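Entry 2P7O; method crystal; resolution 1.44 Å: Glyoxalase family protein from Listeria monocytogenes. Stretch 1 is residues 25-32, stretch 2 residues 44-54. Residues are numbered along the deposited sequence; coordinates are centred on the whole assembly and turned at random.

Stretch 1 25-32: IFNAEEIY
Stretch 2, residues 44-54: EKFFLIAGLWI

A short antiparallel strand pairing, backed by two apolar groups and one salt bridge, joins residues 25-32 mainly to the first arm of a hairpin. That arm runs extended from Glu-44 to Ile-49, turns through a type I' turn from Ile-49 to Leu-52, and returns through Ile-54. Ala-50 (49/41) and Gly-51 (98/-17) carry the positive phi the turn needs; at Gly-51 a CB would jam against the carbonyl O of Ala-50. In the other stretch, the helix ends at Phe-26, Asn-27 is the first residue to leave helical phi/psi, at 57/32, and Ala-28 (-62/140) leads into the extended Glu-29 and Glu-30.

Register is set by Glu-29 facing Leu-48, CA to CA 5.2 Å, and Glu-30 facing Phe-47, CA to CA 4.4 Å. The first is the hydrogen-bonded pair: Glu-29 N gives to Leu-48 O at 2.9 Å, nearly linear at 176°, and Leu-48 N returns to Glu-29 O at 3.0 Å. Ile-31 N extends the ladder to Phe-46 O at 2.8 Å. Phe-47, whose N and O are already paired with Ile-54, still offers its CA to Glu-29 O at 3.2 Å.

Glu-30 and Phe-47 share one face. Phe-47 (chi1 m, chi2 88°) lays its ring obliquely beside the strand, Glu-30 CB standing 3.6 Å from Phe-47 CE2. Glu-30, t at chi1 and chi2, reaches on to Lys-45, m then t throughout, closing the salt bridge OE2 to NZ at 3.0 Å. Ala-28 CB points toward the hairpin, 3.6 Å from Ile-49 CG1 (m, t) and 4.1 Å from Phe-47 CD2. Phe-26 CB lies 4.0 Å from Ile-49 CG2. These four apolar residues are buried; the charged ones stay at least partly exposed.

Ile-31, chi1 -94° and chi2 -19°, bridges several apolar neighbours: CG2 to Phe-46 CB (chi1 -94°) 3.4 Å, CD1 to Leu-48 CG (m, t) 3.7 Å, CG1 to Trp-53 CZ3 (m, chi2 85°) 3.6 Å. In all, 552 Å² is buried, both sides summed.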

# COMPACT_ATOMS: atom_id res chain seq x y z
N ILE A 25 4.70 9.83 14.03
CA ILE A 25 4.66 8.39 14.19
C ILE A 25 5.80 7.65 13.50
O ILE A 25 6.47 6.83 14.16
CB ILE A 25 3.37 7.77 13.59
CG1 ILE A 25 2.12 8.36 14.27
CG2 ILE A 25 3.35 6.26 13.86
CD1 ILE A 25 2.33 8.42 15.77
N PHE A 26 5.93 7.88 12.19
CA PHE A 26 6.90 7.06 11.46
C PHE A 26 8.24 7.75 11.30
O PHE A 26 9.11 7.20 10.61
CB PHE A 26 6.37 6.81 10.03
CG PHE A 26 5.06 6.05 9.95
CD1 PHE A 26 3.88 6.64 9.57
CD2 PHE A 26 5.02 4.72 10.27
CE1 PHE A 26 2.65 5.98 9.61
CE2 PHE A 26 3.82 4.05 10.27
CZ PHE A 26 2.63 4.64 9.90
N ASN A 27 8.44 8.96 11.81
CA ASN A 27 9.72 9.66 11.54
C ASN A 27 10.04 9.84 10.08
O ASN A 27 11.18 9.93 9.63
CB ASN A 27 10.88 8.96 12.27
CG ASN A 27 10.79 9.41 13.72
OD1 ASN A 27 10.89 10.64 13.99
ND2 ASN A 27 10.40 8.46 14.54
N ALA A 28 8.95 9.98 9.32
CA ALA A 28 9.06 10.13 7.86
C ALA A 28 9.84 11.39 7.52
O ALA A 28 9.69 12.43 8.17
CB ALA A 28 7.65 10.14 7.29
N GLU A 29 10.70 11.26 6.50
CA GLU A 29 11.58 12.35 6.11
C GLU A 29 11.01 13.03 4.88
O GLU A 29 10.83 12.40 3.84
CB GLU A 29 12.99 11.80 5.86
CG GLU A 29 13.89 12.90 5.29
CD GLU A 29 14.60 13.64 6.41
OE1 GLU A 29 13.98 13.79 7.48
OE2 GLU A 29 15.77 14.04 6.21
N GLU A 30 10.64 14.28 4.95
CA GLU A 30 10.12 14.98 3.77
C GLU A 30 11.21 15.19 2.71
O GLU A 30 12.36 15.46 3.11
CB GLU A 30 9.46 16.31 4.17
CG GLU A 30 8.68 16.97 3.03
CD GLU A 30 7.86 18.14 3.56
OE1 GLU A 30 7.65 19.14 2.85
OE2 GLU A 30 7.28 18.00 4.66
N ILE A 31 10.81 15.00 1.46
CA ILE A 31 11.66 14.97 0.29
C ILE A 31 11.60 16.25 -0.54
O ILE A 31 10.58 16.93 -0.31
CB ILE A 31 11.13 13.78 -0.58
CG1 ILE A 31 11.93 12.51 -0.27
CG2 ILE A 31 10.98 14.09 -2.05
CD1 ILE A 31 13.26 12.82 0.42
N TYR A 32 12.63 16.48 -1.34
CA TYR A 32 13.02 17.62 -2.12
C TYR A 32 12.52 18.95 -1.56
O TYR A 32 13.07 19.58 -0.65
CB TYR A 32 12.63 17.51 -3.59
N GLU A 44 1.23 18.07 -3.56
CA GLU A 44 1.76 16.77 -3.20
C GLU A 44 3.00 16.95 -2.35
O GLU A 44 3.76 17.92 -2.48
CB GLU A 44 2.17 16.02 -4.49
CG GLU A 44 3.47 16.50 -5.12
CD GLU A 44 3.95 15.68 -6.31
OE1 GLU A 44 5.18 15.43 -6.41
OE2 GLU A 44 3.17 15.29 -7.21
N LYS A 45 3.20 15.94 -1.52
CA LYS A 45 4.50 15.78 -0.94
C LYS A 45 5.03 14.34 -1.13
O LYS A 45 4.27 13.38 -1.17
CB LYS A 45 4.42 16.01 0.57
CG LYS A 45 4.40 17.47 0.93
CD LYS A 45 4.56 17.58 2.45
CE LYS A 45 4.04 18.91 2.94
NZ LYS A 45 4.49 19.11 4.33
N PHE A 46 6.36 14.28 -1.16
CA PHE A 46 6.98 12.96 -1.02
C PHE A 46 7.73 12.86 0.32
O PHE A 46 8.36 13.82 0.78
CB PHE A 46 7.92 12.66 -2.19
CG PHE A 46 7.33 11.90 -3.36
CD1 PHE A 46 7.50 10.53 -3.47
CD2 PHE A 46 6.62 12.59 -4.35
CE1 PHE A 46 6.98 9.83 -4.56
CE2 PHE A 46 6.11 11.90 -5.42
CZ PHE A 46 6.27 10.51 -5.52
N PHE A 47 7.69 11.66 0.88
CA PHE A 47 8.42 11.33 2.10
C PHE A 47 9.11 9.97 1.87
O PHE A 47 8.81 9.21 0.94
CB PHE A 47 7.48 11.10 3.28
CG PHE A 47 6.68 12.33 3.70
CD1 PHE A 47 5.47 12.60 3.10
CD2 PHE A 47 7.18 13.19 4.66
CE1 PHE A 47 4.82 13.76 3.44
CE2 PHE A 47 6.51 14.36 5.01
CZ PHE A 47 5.33 14.67 4.38
N LEU A 48 10.11 9.71 2.69
CA LEU A 48 10.82 8.46 2.77
C LEU A 48 10.60 7.91 4.19
O LEU A 48 10.86 8.66 5.15
CB LEU A 48 12.35 8.63 2.67
CG LEU A 48 12.77 9.29 1.36
CD1 LEU A 48 14.20 9.03 0.92
CD2 LEU A 48 11.76 8.70 0.41
N ILE A 49 10.23 6.65 4.22
CA ILE A 49 10.05 5.88 5.45
C ILE A 49 10.77 4.53 5.26
O ILE A 49 10.26 3.65 4.57
CB ILE A 49 8.56 5.66 5.72
CG1 ILE A 49 7.73 6.96 5.71
CG2 ILE A 49 8.36 4.92 7.06
CD1 ILE A 49 6.27 6.67 5.96
N ALA A 50 11.94 4.49 5.88
CA ALA A 50 12.74 3.27 5.91
C ALA A 50 12.87 2.70 4.50
O ALA A 50 12.69 1.50 4.25
CB ALA A 50 12.11 2.27 6.86
N GLY A 51 13.08 3.62 3.58
CA GLY A 51 13.39 3.21 2.19
C GLY A 51 12.17 3.23 1.28
O GLY A 51 12.25 3.12 0.03
N LEU A 52 10.99 3.27 1.88
CA LEU A 52 9.79 3.35 1.04
C LEU A 52 9.57 4.83 0.68
O LEU A 52 9.54 5.70 1.57
CB LEU A 52 8.57 2.82 1.80
CG LEU A 52 7.17 3.21 1.27
CD1 LEU A 52 6.88 2.47 -0.02
CD2 LEU A 52 6.14 2.98 2.36
N TRP A 53 9.38 5.10 -0.60
CA TRP A 53 8.97 6.38 -1.13
C TRP A 53 7.46 6.52 -1.09
O TRP A 53 6.73 5.81 -1.81
CB TRP A 53 9.47 6.56 -2.58
CG TRP A 53 10.97 6.67 -2.67
CD1 TRP A 53 11.83 5.58 -2.73
CD2 TRP A 53 11.80 7.85 -2.76
NE1 TRP A 53 13.13 6.04 -2.84
CE2 TRP A 53 13.13 7.41 -2.85
CE3 TRP A 53 11.54 9.24 -2.80
CZ2 TRP A 53 14.23 8.29 -2.94
CZ3 TRP A 53 12.61 10.10 -2.87
CH2 TRP A 53 13.93 9.63 -2.95
N ILE A 54 7.01 7.43 -0.22
CA ILE A 54 5.57 7.62 -0.14
C ILE A 54 5.16 9.01 -0.59
O ILE A 54 5.73 10.02 -0.13
CB ILE A 54 5.04 7.22 1.24
CG1 ILE A 54 3.50 7.36 1.32
CG2 ILE A 54 5.73 7.91 2.38
CD1 ILE A 54 2.81 6.31 2.19